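Long-range contacts in phospholipase C beta (Meleagris gallopavo, PDB 1JAD), which belongs to the phospholipase C beta family and contributes here its C-terminal region, a long coiled-coil of antiparallel helices paired with a second copy of itself: residues K39-L44 against R100-H105; Q104-Q109 against Q214-A219; E23-K28 against A111-L116; E86-G91 against T229-V234. All coordinates share one frame; numbering follows the deposited sequence.

Contact 1: K39-L44 against R100-H105; sequences KELKEL and RRKEQH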
loop_
_atom_site.group_PDB
_atom_site.type_symbol
_atom_site.label_atom_id
_atom_site.label_comp_id
_atom_site.label_asym_id
_atom_site.label_seq_id
_atom_site.Cartn_x
_atom_site.Cartn_y
_atom_site.Cartn_z
ATOM N N LYS A 39 -10.320 15.708 -20.332
ATOM C CA LYS A 39 -10.131 17.037 -20.892
ATOM C C LYS A 39 -8.817 16.997 -21.653
ATOM O O LYS A 39 -8.709 17.509 -22.764
ATOM C CB LYS A 39 -10.048 18.081 -19.778
ATOM C CG LYS A 39 -11.355 18.311 -19.032
ATOM C CD LYS A 39 -12.385 18.994 -19.922
ATOM C CE LYS A 39 -11.899 20.372 -20.374
ATOM N NZ LYS A 39 -11.639 21.296 -19.225
ATOM N N GLU A 40 -7.817 16.375 -21.037
ATOM C CA GLU A 40 -6.498 16.244 -21.642
ATOM C C GLU A 40 -6.544 15.498 -22.977
ATOM O O GLU A 40 -5.780 15.814 -23.892
ATOM C CB GLU A 40 -5.546 15.517 -20.684
ATOM C CG GLU A 40 -5.145 16.314 -19.455
ATOM C CD GLU A 40 -4.313 15.491 -18.476
ATOM O OE1 GLU A 40 -3.368 14.804 -18.928
ATOM O OE2 GLU A 40 -4.593 15.540 -17.252
ATOM N N LEU A 41 -7.427 14.508 -23.087
ATOM C CA LEU A 41 -7.542 13.745 -24.324
ATOM C C LEU A 41 -8.117 14.570 -25.476
ATOM O O LEU A 41 -7.766 14.347 -26.635
ATOM C CB LEU A 41 -8.408 12.500 -24.120
ATOM C CG LEU A 41 -7.926 11.389 -23.183
ATOM C CD1 LEU A 41 -8.913 10.227 -23.240
ATOM C CD2 LEU A 41 -6.541 10.912 -23.604
ATOM N N LYS A 42 -9.007 15.511 -25.164
ATOM C CA LYS A 42 -9.611 16.349 -26.197
ATOM C C LYS A 42 -8.640 17.429 -26.656
ATOM O O LYS A 42 -8.656 17.831 -27.819
ATOM C CB LYS A 42 -10.908 16.974 -25.685
ATOM C CG LYS A 42 -11.988 15.943 -25.402
ATOM C CD LYS A 42 -13.272 16.569 -24.878
ATOM C CE LYS A 42 -14.298 15.493 -24.532
ATOM N NZ LYS A 42 -15.559 16.064 -23.991
ATOM N N GLU A 43 -7.792 17.887 -25.738
ATOM C CA GLU A 43 -6.791 18.901 -26.047
ATOM C C GLU A 43 -5.763 18.307 -27.003
ATOM O O GLU A 43 -5.341 18.963 -27.959
ATOM C CB GLU A 43 -6.109 19.366 -24.766
ATOM C CG GLU A 43 -7.063 20.040 -23.791
ATOM C CD GLU A 43 -6.403 20.376 -22.463
ATOM O OE1 GLU A 43 -5.368 21.086 -22.478
ATOM O OE2 GLU A 43 -6.921 19.937 -21.408
ATOM N N LEU A 44 -5.357 17.067 -26.736
ATOM C CA LEU A 44 -4.407 16.367 -27.598
ATOM C C LEU A 44 -5.027 16.223 -28.980
ATOM O O LEU A 44 -4.344 16.326 -29.999
ATOM C CB LEU A 44 -4.094 14.970 -27.053
ATOM C CG LEU A 44 -3.208 14.802 -25.820
ATOM C CD1 LEU A 44 -3.185 13.332 -25.408
ATOM C CD2 LEU A 44 -1.801 15.300 -26.128
ATOM N N ARG A 100 0.595 6.820 -24.981
ATOM C CA ARG A 100 1.370 7.232 -23.812
ATOM C C ARG A 100 0.558 8.027 -22.800
ATOM O O ARG A 100 0.755 7.884 -21.601
ATOM C CB ARG A 100 2.598 8.039 -24.243
ATOM C CG ARG A 100 3.600 7.247 -25.083
ATOM C CD ARG A 100 4.810 8.103 -25.385
ATOM N NE ARG A 100 4.397 9.371 -25.969
ATOM C CZ ARG A 100 4.945 10.542 -25.664
ATOM N NH1 ARG A 100 5.935 10.590 -24.778
ATOM N NH2 ARG A 100 4.486 11.666 -26.217
ATOM N N ARG A 101 -0.353 8.868 -23.269
ATOM C CA ARG A 101 -1.161 9.644 -22.339
ATOM C C ARG A 101 -2.170 8.720 -21.666
ATOM O O ARG A 101 -2.355 8.792 -20.447
ATOM C CB ARG A 101 -1.894 10.784 -23.056
ATOM C CG ARG A 101 -2.759 11.661 -22.135
ATOM C CD ARG A 101 -1.948 12.166 -20.938
ATOM N NE ARG A 101 -0.831 13.014 -21.345
ATOM C CZ ARG A 101 -0.915 14.329 -21.524
ATOM N NH1 ARG A 101 -2.071 14.956 -21.323
ATOM N NH2 ARG A 101 0.151 15.012 -21.926
ATOM N N LYS A 102 -2.824 7.859 -22.455
ATOM C CA LYS A 102 -3.798 6.915 -21.894
ATOM C C LYS A 102 -3.137 6.183 -20.724
ATOM O O LYS A 102 -3.587 6.273 -19.580
ATOM C CB LYS A 102 -4.239 5.875 -22.934
ATOM C CG LYS A 102 -5.137 6.365 -24.063
ATOM C CD LYS A 102 -6.456 6.889 -23.551
ATOM C CE LYS A 102 -7.424 7.176 -24.687
ATOM N NZ LYS A 102 -7.829 5.946 -25.427
ATOM N N GLU A 103 -2.060 5.463 -21.021
ATOM C CA GLU A 103 -1.345 4.724 -19.994
ATOM C C GLU A 103 -0.951 5.617 -18.823
ATOM O O GLU A 103 -0.947 5.181 -17.672
ATOM C CB GLU A 103 -0.118 4.052 -20.608
ATOM C CG GLU A 103 -0.508 3.035 -21.666
ATOM C CD GLU A 103 0.650 2.202 -22.136
ATOM O OE1 GLU A 103 1.221 1.468 -21.300
ATOM O OE2 GLU A 103 0.991 2.283 -23.335
ATOM N N GLN A 104 -0.649 6.876 -19.113
ATOM C CA GLN A 104 -0.272 7.825 -18.072
ATOM C C GLN A 104 -1.505 8.018 -17.191
ATOM O O GLN A 104 -1.393 8.142 -15.972
ATOM C CB GLN A 104 0.137 9.164 -18.698
ATOM C CG GLN A 104 1.151 9.983 -17.906
ATOM C CD GLN A 104 0.928 9.925 -16.410
ATOM O OE1 GLN A 104 1.208 8.905 -15.767
ATOM N NE2 GLN A 104 0.409 11.016 -15.841
ATOM N N HIS A 105 -2.688 8.051 -17.810
ATOM C CA HIS A 105 -3.929 8.206 -17.054
ATOM C C HIS A 105 -4.139 6.959 -16.186
ATOM O O HIS A 105 -4.645 7.039 -15.059
ATOM C CB HIS A 105 -5.147 8.373 -17.976
ATOM C CG HIS A 105 -5.179 9.663 -18.736
ATOM N ND1 HIS A 105 -4.868 10.879 -18.162
ATOM C CD2 HIS A 105 -5.578 9.939 -20.000
ATOM C CE1 HIS A 105 -5.070 11.846 -19.042
ATOM N NE2 HIS A 105 -5.502 11.301 -20.165
#

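Contact 2: Q104-Q109 against Q214-A219; sequences QHATEQ and QLQQEA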
loop_
_atom_site.group_PDB
_atom_site.type_symbol
_atom_site.label_atom_id
_atom_site.label_comp_id
_atom_site.label_asym_id
_atom_site.label_seq_id
_atom_site.Cartn_x
_atom_site.Cartn_y
_atom_site.Cartn_z
ATOM N N GLN A 104 -0.649 6.876 -19.113
ATOM C CA GLN A 104 -0.272 7.825 -18.072
ATOM C C GLN A 104 -1.505 8.018 -17.191
ATOM O O GLN A 104 -1.393 8.142 -15.972
ATOM C CB GLN A 104 0.137 9.164 -18.698
ATOM C CG GLN A 104 1.151 9.983 -17.906
ATOM C CD GLN A 104 0.928 9.925 -16.410
ATOM O OE1 GLN A 104 1.208 8.905 -15.767
ATOM N NE2 GLN A 104 0.409 11.016 -15.841
ATOM N N HIS A 105 -2.688 8.051 -17.810
ATOM C CA HIS A 105 -3.929 8.206 -17.054
ATOM C C HIS A 105 -4.139 6.959 -16.186
ATOM O O HIS A 105 -4.645 7.039 -15.059
ATOM C CB HIS A 105 -5.147 8.373 -17.976
ATOM C CG HIS A 105 -5.179 9.663 -18.736
ATOM N ND1 HIS A 105 -4.868 10.879 -18.162
ATOM C CD2 HIS A 105 -5.578 9.939 -20.000
ATOM C CE1 HIS A 105 -5.070 11.846 -19.042
ATOM N NE2 HIS A 105 -5.502 11.301 -20.165
ATOM N N ALA A 106 -3.749 5.804 -16.718
ATOM C CA ALA A 106 -3.879 4.558 -15.977
ATOM C C ALA A 106 -3.027 4.634 -14.695
ATOM O O ALA A 106 -3.474 4.260 -13.607
ATOM C CB ALA A 106 -3.442 3.377 -16.854
ATOM N N THR A 107 -1.804 5.132 -14.819
ATOM C CA THR A 107 -0.943 5.257 -13.649
ATOM C C THR A 107 -1.475 6.324 -12.674
ATOM O O THR A 107 -1.178 6.293 -11.477
ATOM C CB THR A 107 0.515 5.600 -14.072
ATOM O OG1 THR A 107 1.080 4.488 -14.778
ATOM C CG2 THR A 107 1.380 5.911 -12.864
ATOM N N GLU A 108 -2.274 7.258 -13.177
ATOM C CA GLU A 108 -2.815 8.315 -12.328
ATOM C C GLU A 108 -4.001 7.836 -11.515
ATOM O O GLU A 108 -4.175 8.243 -10.373
ATOM C CB GLU A 108 -3.245 9.523 -13.174
ATOM C CG GLU A 108 -2.117 10.181 -13.976
ATOM C CD GLU A 108 -2.612 11.307 -14.879
ATOM O OE1 GLU A 108 -3.478 11.044 -15.744
ATOM O OE2 GLU A 108 -2.133 12.449 -14.727
ATOM N N GLN A 109 -4.827 6.979 -12.106
ATOM C CA GLN A 109 -5.996 6.463 -11.410
ATOM C C GLN A 109 -5.535 5.551 -10.275
ATOM O O GLN A 109 -6.025 5.648 -9.148
ATOM C CB GLN A 109 -6.902 5.706 -12.389
ATOM C CG GLN A 109 -7.310 6.550 -13.591
ATOM C CD GLN A 109 -8.288 5.853 -14.525
ATOM O OE1 GLN A 109 -8.575 6.348 -15.621
ATOM N NE2 GLN A 109 -8.814 4.710 -14.095
ATOM N N GLN A 214 -5.747 -3.550 -17.461
ATOM C CA GLN A 214 -6.670 -3.589 -18.575
ATOM C C GLN A 214 -6.716 -2.264 -19.328
ATOM O O GLN A 214 -6.803 -2.249 -20.561
ATOM C CB GLN A 214 -8.046 -4.027 -18.075
ATOM C CG GLN A 214 -8.036 -5.489 -17.616
ATOM C CD GLN A 214 -9.286 -5.895 -16.852
ATOM O OE1 GLN A 214 -9.434 -7.054 -16.445
ATOM N NE2 GLN A 214 -10.191 -4.939 -16.643
ATOM N N LEU A 215 -6.640 -1.154 -18.602
ATOM C CA LEU A 215 -6.640 0.149 -19.257
ATOM C C LEU A 215 -5.438 0.213 -20.187
ATOM O O LEU A 215 -5.588 0.412 -21.397
ATOM C CB LEU A 215 -6.560 1.281 -18.232
ATOM C CG LEU A 215 -7.864 1.690 -17.540
ATOM C CD1 LEU A 215 -7.584 2.754 -16.482
ATOM C CD2 LEU A 215 -8.843 2.228 -18.580
ATOM N N GLN A 216 -4.246 0.020 -19.625
ATOM C CA GLN A 216 -3.020 0.055 -20.412
ATOM C C GLN A 216 -3.134 -0.861 -21.635
ATOM O O GLN A 216 -2.785 -0.478 -22.756
ATOM C CB GLN A 216 -1.835 -0.338 -19.525
ATOM C CG GLN A 216 -1.754 0.546 -18.294
ATOM C CD GLN A 216 -0.484 0.372 -17.493
ATOM O OE1 GLN A 216 -0.138 -0.736 -17.078
ATOM N NE2 GLN A 216 0.217 1.482 -17.254
ATOM N N GLN A 217 -3.643 -2.065 -21.408
ATOM C CA GLN A 217 -3.853 -3.042 -22.465
ATOM C C GLN A 217 -4.674 -2.396 -23.577
ATOM O O GLN A 217 -4.310 -2.449 -24.753
ATOM C CB GLN A 217 -4.603 -4.237 -21.877
ATOM C CG GLN A 217 -4.984 -5.347 -22.838
ATOM C CD GLN A 217 -5.630 -6.518 -22.098
ATOM O OE1 GLN A 217 -6.620 -6.343 -21.374
ATOM N NE2 GLN A 217 -5.069 -7.718 -22.271
ATOM N N GLU A 218 -5.788 -1.783 -23.189
ATOM C CA GLU A 218 -6.674 -1.104 -24.127
ATOM C C GLU A 218 -5.980 0.047 -24.870
ATOM O O GLU A 218 -6.154 0.222 -26.073
ATOM C CB GLU A 218 -7.899 -0.594 -23.369
ATOM C CG GLU A 218 -8.932 -1.681 -23.098
ATOM C CD GLU A 218 -9.923 -1.319 -22.002
ATOM O OE1 GLU A 218 -10.395 -0.159 -21.973
ATOM O OE2 GLU A 218 -10.241 -2.214 -21.179
ATOM N N ALA A 219 -5.183 0.823 -24.145
ATOM C CA ALA A 219 -4.462 1.947 -24.734
ATOM C C ALA A 219 -3.518 1.479 -25.828
ATOM O O ALA A 219 -3.248 2.217 -26.774
ATOM C CB ALA A 219 -3.677 2.678 -23.664
#

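Contact 3: E23-K28 against A111-L116; sequences ELQQMK and AKITEL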
loop_
_atom_site.group_PDB
_atom_site.type_symbol
_atom_site.label_atom_id
_atom_site.label_comp_id
_atom_site.label_asym_id
_atom_site.label_seq_id
_atom_site.Cartn_x
_atom_site.Cartn_y
_atom_site.Cartn_z
ATOM N N GLU A 23 -16.981 1.110 -4.882
ATOM C CA GLU A 23 -17.228 2.230 -3.984
ATOM C C GLU A 23 -16.231 3.363 -4.222
ATOM O O GLU A 23 -16.598 4.540 -4.215
ATOM C CB GLU A 23 -17.138 1.761 -2.531
ATOM C CG GLU A 23 -18.192 0.726 -2.157
ATOM C CD GLU A 23 -18.101 0.296 -0.703
ATOM O OE1 GLU A 23 -18.138 1.176 0.187
ATOM O OE2 GLU A 23 -18.004 -0.923 -0.453
ATOM N N LEU A 24 -14.975 2.990 -4.443
ATOM C CA LEU A 24 -13.891 3.940 -4.672
ATOM C C LEU A 24 -13.940 4.679 -6.009
ATOM O O LEU A 24 -13.529 5.837 -6.094
ATOM C CB LEU A 24 -12.550 3.220 -4.540
ATOM C CG LEU A 24 -12.316 2.610 -3.159
ATOM C CD1 LEU A 24 -11.011 1.830 -3.138
ATOM C CD2 LEU A 24 -12.298 3.720 -2.126
ATOM N N GLN A 25 -14.428 4.005 -7.050
ATOM C CA GLN A 25 -14.523 4.597 -8.388
ATOM C C GLN A 25 -15.659 5.605 -8.481
ATOM O O GLN A 25 -15.939 6.127 -9.561
ATOM C CB GLN A 25 -14.761 3.508 -9.439
ATOM C CG GLN A 25 -13.637 2.519 -9.600
ATOM C CD GLN A 25 -14.027 1.354 -10.486
ATOM O OE1 GLN A 25 -13.219 0.464 -10.749
ATOM N NE2 GLN A 25 -15.272 1.351 -10.949
ATOM N N GLN A 26 -16.317 5.869 -7.359
ATOM C CA GLN A 26 -17.429 6.805 -7.348
ATOM C C GLN A 26 -17.171 8.027 -6.473
ATOM O O GLN A 26 -17.917 8.998 -6.534
ATOM C CB GLN A 26 -18.698 6.091 -6.885
ATOM C CG GLN A 26 -19.010 4.833 -7.674
ATOM C CD GLN A 26 -19.011 5.071 -9.175
ATOM O OE1 GLN A 26 -19.745 5.920 -9.682
ATOM N NE2 GLN A 26 -18.185 4.318 -9.895
HETATM N N MSE A 27 -16.121 7.984 -5.661
HETATM C CA MSE A 27 -15.799 9.113 -4.796
HETATM C C MSE A 27 -15.537 10.369 -5.640
HETATM O O MSE A 27 -15.104 10.271 -6.789
HETATM C CB MSE A 27 -14.577 8.783 -3.925
HETATM C CG MSE A 27 -14.777 7.556 -3.029
HETATM SE SE MSE A 27 -13.414 7.201 -1.867
HETATM C CE MSE A 27 -13.459 8.668 -0.812
ATOM N N LYS A 28 -15.815 11.541 -5.067
ATOM C CA LYS A 28 -15.620 12.822 -5.757
ATOM C C LYS A 28 -14.260 12.951 -6.436
ATOM O O LYS A 28 -14.171 12.965 -7.665
ATOM C CB LYS A 28 -15.796 13.998 -4.784
ATOM C CG LYS A 28 -17.226 14.244 -4.322
ATOM C CD LYS A 28 -17.337 15.395 -3.303
ATOM C CE LYS A 28 -16.892 16.760 -3.853
ATOM N NZ LYS A 28 -15.431 16.849 -4.144
ATOM N N ALA A 111 -2.707 5.578 -8.646
ATOM C CA ALA A 111 -2.153 6.419 -7.596
ATOM C C ALA A 111 -3.267 7.022 -6.759
ATOM O O ALA A 111 -3.231 6.977 -5.524
ATOM C CB ALA A 111 -1.316 7.524 -8.204
ATOM N N LYS A 112 -4.264 7.576 -7.437
ATOM C CA LYS A 112 -5.382 8.201 -6.747
ATOM C C LYS A 112 -6.152 7.185 -5.911
ATOM O O LYS A 112 -6.208 7.299 -4.691
ATOM C CB LYS A 112 -6.331 8.868 -7.747
ATOM C CG LYS A 112 -7.192 9.955 -7.121
ATOM C CD LYS A 112 -6.276 10.997 -6.474
ATOM C CE LYS A 112 -7.025 12.190 -5.889
ATOM N NZ LYS A 112 -6.059 13.158 -5.281
ATOM N N ILE A 113 -6.747 6.192 -6.562
ATOM C CA ILE A 113 -7.502 5.194 -5.825
ATOM C C ILE A 113 -6.678 4.525 -4.741
ATOM O O ILE A 113 -7.196 4.244 -3.662
ATOM C CB ILE A 113 -8.121 4.126 -6.753
ATOM C CG1 ILE A 113 -9.398 4.685 -7.376
ATOM C CG2 ILE A 113 -8.448 2.864 -5.972
ATOM C CD1 ILE A 113 -10.230 3.660 -8.105
ATOM N N THR A 114 -5.402 4.268 -5.005
ATOM C CA THR A 114 -4.575 3.656 -3.977
ATOM C C THR A 114 -4.527 4.593 -2.780
ATOM O O THR A 114 -4.414 4.155 -1.635
ATOM C CB THR A 114 -3.170 3.376 -4.488
ATOM O OG1 THR A 114 -3.222 2.282 -5.411
ATOM C CG2 THR A 114 -2.243 3.027 -3.341
ATOM N N GLU A 115 -4.630 5.888 -3.056
ATOM C CA GLU A 115 -4.639 6.903 -2.014
ATOM C C GLU A 115 -5.880 6.711 -1.149
ATOM O O GLU A 115 -5.784 6.359 0.026
ATOM C CB GLU A 115 -4.658 8.305 -2.639
ATOM C CG GLU A 115 -5.110 9.416 -1.685
ATOM C CD GLU A 115 -5.191 10.789 -2.344
ATOM O OE1 GLU A 115 -5.782 11.703 -1.729
ATOM O OE2 GLU A 115 -4.660 10.961 -3.467
ATOM N N LEU A 116 -7.044 6.944 -1.749
ATOM C CA LEU A 116 -8.327 6.815 -1.056
ATOM C C LEU A 116 -8.397 5.511 -0.251
ATOM O O LEU A 116 -8.672 5.525 0.952
ATOM C CB LEU A 116 -9.469 6.868 -2.077
ATOM C CG LEU A 116 -9.459 8.068 -3.037
ATOM C CD1 LEU A 116 -10.550 7.899 -4.095
ATOM C CD2 LEU A 116 -9.640 9.361 -2.259
#

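Contact 4: E86-G91 against T229-V234; sequences ELIHLG and TLTVEV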
loop_
_atom_site.group_PDB
_atom_site.type_symbol
_atom_site.label_atom_id
_atom_site.label_comp_id
_atom_site.label_asym_id
_atom_site.label_seq_id
_atom_site.Cartn_x
_atom_site.Cartn_y
_atom_site.Cartn_z
ATOM N N GLU A 86 4.435 12.681 -44.612
ATOM C CA GLU A 86 4.431 13.582 -43.465
ATOM C C GLU A 86 3.142 13.403 -42.676
ATOM O O GLU A 86 3.090 13.685 -41.476
ATOM C CB GLU A 86 4.582 15.034 -43.902
ATOM C CG GLU A 86 6.007 15.410 -44.265
ATOM C CD GLU A 86 6.153 16.884 -44.593
ATOM O OE1 GLU A 86 5.719 17.726 -43.772
ATOM O OE2 GLU A 86 6.710 17.201 -45.667
ATOM N N LEU A 87 2.096 12.944 -43.355
ATOM C CA LEU A 87 0.838 12.684 -42.683
ATOM C C LEU A 87 1.002 11.359 -41.950
ATOM O O LEU A 87 0.599 11.231 -40.803
ATOM C CB LEU A 87 -0.318 12.601 -43.683
ATOM C CG LEU A 87 -0.769 13.941 -44.282
ATOM C CD1 LEU A 87 -1.842 13.677 -45.335
ATOM C CD2 LEU A 87 -1.298 14.862 -43.179
ATOM N N ILE A 88 1.601 10.375 -42.614
ATOM C CA ILE A 88 1.833 9.087 -41.978
ATOM C C ILE A 88 2.623 9.319 -40.688
ATOM O O ILE A 88 2.201 8.897 -39.606
ATOM C CB ILE A 88 2.644 8.142 -42.881
ATOM C CG1 ILE A 88 1.810 7.715 -44.088
ATOM C CG2 ILE A 88 3.088 6.916 -42.083
ATOM C CD1 ILE A 88 0.647 6.831 -43.736
ATOM N N HIS A 89 3.768 9.993 -40.799
ATOM C CA HIS A 89 4.575 10.273 -39.622
ATOM C C HIS A 89 3.786 11.023 -38.573
ATOM O O HIS A 89 3.898 10.735 -37.381
ATOM C CB HIS A 89 5.839 11.047 -39.996
ATOM C CG HIS A 89 6.879 10.199 -40.662
ATOM N ND1 HIS A 89 8.128 10.676 -41.002
ATOM C CD2 HIS A 89 6.860 8.897 -41.036
ATOM C CE1 HIS A 89 8.831 9.703 -41.556
ATOM N NE2 HIS A 89 8.086 8.613 -41.589
ATOM N N LEU A 90 2.978 11.986 -39.002
ATOM C CA LEU A 90 2.160 12.731 -38.049
ATOM C C LEU A 90 1.210 11.769 -37.339
ATOM O O LEU A 90 0.939 11.912 -36.148
ATOM C CB LEU A 90 1.332 13.804 -38.756
ATOM C CG LEU A 90 0.374 14.505 -37.793
ATOM C CD1 LEU A 90 1.183 15.168 -36.697
ATOM C CD2 LEU A 90 -0.480 15.515 -38.531
ATOM N N GLY A 91 0.693 10.797 -38.085
ATOM C CA GLY A 91 -0.214 9.831 -37.498
ATOM C C GLY A 91 0.511 8.984 -36.472
ATOM O O GLY A 91 -0.001 8.739 -35.373
ATOM N N THR A 229 -4.577 0.970 -40.001
ATOM C CA THR A 229 -5.452 1.608 -40.974
ATOM C C THR A 229 -4.878 2.942 -41.423
ATOM O O THR A 229 -5.277 3.474 -42.456
ATOM C CB THR A 229 -6.851 1.870 -40.396
ATOM O OG1 THR A 229 -6.734 2.640 -39.191
ATOM C CG2 THR A 229 -7.569 0.561 -40.121
ATOM N N LEU A 230 -3.943 3.472 -40.640
ATOM C CA LEU A 230 -3.298 4.754 -40.922
ATOM C C LEU A 230 -2.914 4.985 -42.382
ATOM O O LEU A 230 -3.244 6.025 -42.945
ATOM C CB LEU A 230 -2.047 4.917 -40.048
ATOM C CG LEU A 230 -1.165 6.158 -40.238
ATOM C CD1 LEU A 230 -1.949 7.430 -39.932
ATOM C CD2 LEU A 230 0.044 6.044 -39.323
ATOM N N THR A 231 -2.218 4.027 -42.991
ATOM C CA THR A 231 -1.786 4.159 -44.386
ATOM C C THR A 231 -2.903 4.494 -45.376
ATOM O O THR A 231 -2.693 5.253 -46.314
ATOM C CB THR A 231 -1.078 2.879 -44.871
ATOM O OG1 THR A 231 0.097 2.651 -44.085
ATOM C CG2 THR A 231 -0.686 3.012 -46.329
ATOM N N VAL A 232 -4.084 3.920 -45.171
ATOM C CA VAL A 232 -5.230 4.159 -46.046
ATOM C C VAL A 232 -5.970 5.455 -45.708
ATOM O O VAL A 232 -6.321 6.224 -46.598
ATOM C CB VAL A 232 -6.238 2.978 -45.985
ATOM C CG1 VAL A 232 -7.505 3.328 -46.731
ATOM C CG2 VAL A 232 -5.618 1.739 -46.600
ATOM N N GLU A 233 -6.207 5.698 -44.425
ATOM C CA GLU A 233 -6.910 6.907 -44.005
ATOM C C GLU A 233 -6.215 8.186 -44.483
ATOM O O GLU A 233 -6.814 9.263 -44.484
ATOM C CB GLU A 233 -7.048 6.942 -42.476
ATOM C CG GLU A 233 -7.919 5.842 -41.886
ATOM C CD GLU A 233 -7.998 5.922 -40.372
ATOM O OE1 GLU A 233 -8.461 6.957 -39.853
ATOM O OE2 GLU A 233 -7.593 4.952 -39.696
ATOM N N VAL A 234 -4.952 8.067 -44.879
ATOM C CA VAL A 234 -4.207 9.224 -45.351
ATOM C C VAL A 234 -4.205 9.316 -46.869
ATOM O O VAL A 234 -4.501 10.370 -47.426
ATOM C CB VAL A 234 -2.748 9.211 -44.836
ATOM C CG1 VAL A 234 -2.737 9.351 -43.328
ATOM C CG2 VAL A 234 -2.053 7.932 -45.255
#

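Contact 1: K39-L44 against R100-H105
The H105 imidazole presents its edge to helix 28-64: E40 OE1 lies 3.4 Å from its CE1, and L41 CD2 meets NE2 at 3.6 Å, both near the ring plane. R101 O lies over one face, displaced toward the rim, and ND1 is hydrogen-bonded to E108. At the R101 guanidinium, E40 CB lies at the edge in the plane, while OE1 comes in obliquely, with the carboxylate and guanidinium planes 67° apart. The salt bridge E40 OE1 to R101 NH1 is 2.7 Å. In R101, chi1 (-179°) sets CG anti to the backbone N, against L44 CD1 at 3.7 Å; beyond it the chain bends at chi2 and chi3, and NH1 meets E40. L41 CD1 packs on K102 CE at 3.7 Å, the two side chains crossing at about a right angle; K102 NZ itself pairs with E222 of helix 161-245. The axes of segments 39-44 and 100-105 run nearly antiparallel, and helix 161-245 lies beside K102 and E103, as the third helix of the bundle.

Contact 2: Q104-Q109 against Q214-A219
L215 points across at A106 and Q109. Its CB stands 4.0 Å from A106 CB, and with CG anti to the carbonyl carbon (chi1 -81°) the chain carries on to CD1, which lies against the end of the Q109 side chain, 3.7 Å from Q109 CD. The two side chains cross there at about a right angle. The next residue, Q216, brings its CG to 3.6 Å from A106 CB. A106 is thus touched by two successive residues of the facing helix. Its methyl adds little bulk, in keeping with segment axes only 9.1 Å apart and CA atoms of A106 and L215 at 6.1 Å. The axes of the two segments, with 171° between their directions, show the antiparallel packing of a coiled-coil. On another side of segment 104-109 of helix 75-155, H105 ND1 gives E108 OE1 a bond of 2.8 Å, nearly straight at 162° and close to the imidazole plane, which fixes how that ring is turned. Q37 of helix 28-64 also donates to E108 OE1 and to the H105 carbonyl. Beyond T107 lies the second subunit: T107 OG1 is hydrogen-bonded to K129 NZ of that chain, and Q216 packs on its Q194.

Contact 3: E23-K28 against A111-L116
Along the helix that sets I113 and L116 against L24 and M27, the shortest sound side-chain polar bond is a salt bridge one turn long: K112 NZ meets E115 OE2 at 3.2 Å, on the syn side and 27° out of the carboxylate plane. Across the contact the meetings are chiefly between aliphatic groups and the selenium. L24 reaches in with both branches: CD1 lies 4.0 Å from I113 CG2, and CD2 lies 4.2 Å from L116 CB. I113 extends further, its CD1 reaching Q25 CG at 3.9 Å. M27, a selenomethionine, comes tip to tip with L116, SE to CD1 at 3.7 Å; a bend at chi3 (64°) turns CE to the neighbourhood of L116 CD2. These residues are brought round by a type I turn from L24 to M27, closed by a weak bond from M27 N to L24 O, and M27 is the N-cap of the helix that follows. The turn between helix 21-24 and helix 28-64 is thereby clamped onto helix 75-155. F30 of helix 28-64 touches both Q25 and I113, while N204 and I208 of helix 161-245 reach L24 and I113 respectively, placing this buried cluster where all three long helices meet.

Contact 4: E86-G91 against T229-V234
I88 drives its CD1 into segment 229-234 of helix 161-245, and here packing is tight: CD1 lies 3.3 Å from V234 CG2, 3.7 Å from T231 CA and 4.0 Å from L230 CG. The side chains of I88 and V234 cross at about a right angle. The terminal methyl is put there by chi2 (-68°), while V234 CG2 occupies the crowded position between its own backbone N and carbonyl carbon. L230 answers from the other helix. Its CD2 lies on the I88 carbonyl O at 3.6 Å, and its CD1 on G91 CA at 3.8 Å. G91 has no side chain, and the leucine rests directly on the backbone. Toward L87 the fit is looser, with CB to V234 CG1 at 4.1 Å; that leucine turns further to L55 of helix 28-64 and to M237 and V238 of helix 161-245. T231 lies at the margin of the contact; its CB leaves CA away from segment 86-91 of helix 75-155, and its side chain packs on I176 of the second subunit. Beyond it V232 and E233 face solvent. Locally the segment axes stand 9.6 Å apart at 136°, well off antiparallel: a hydrophobic helix-helix crossing built from leucine, isoleucine and valine, where G91 lets L230 reach the backbone, within the long helical bundle of the PLC-beta C-terminal region.

Starting from the N terminus, residues 23-28 open contact 3, and 39-44 open contact 1. Helix 75-155 then begins contact 4 at 86-91, closes contact 1 at 100-105, begins contact 2 at 104-109 and closes contact 3 at 111-116. Helix 161-245 returns to close contact 2 at 214-219 and contact 4 at 229-234. Contact 1 therefore lies within the span of contact 3, and contact 2 within that of contact 4, while contact 4 crosses contacts 1 and 3, and contact 2 crosses contact 3. Contact 1 joins helices 28-64 and 75-155, contacts 2 and 4 join helices 75-155 and 161-245, and contact 3 ties the N-terminal turn to helix 75-155. Contacts 1 and 2 share Q104 and H105.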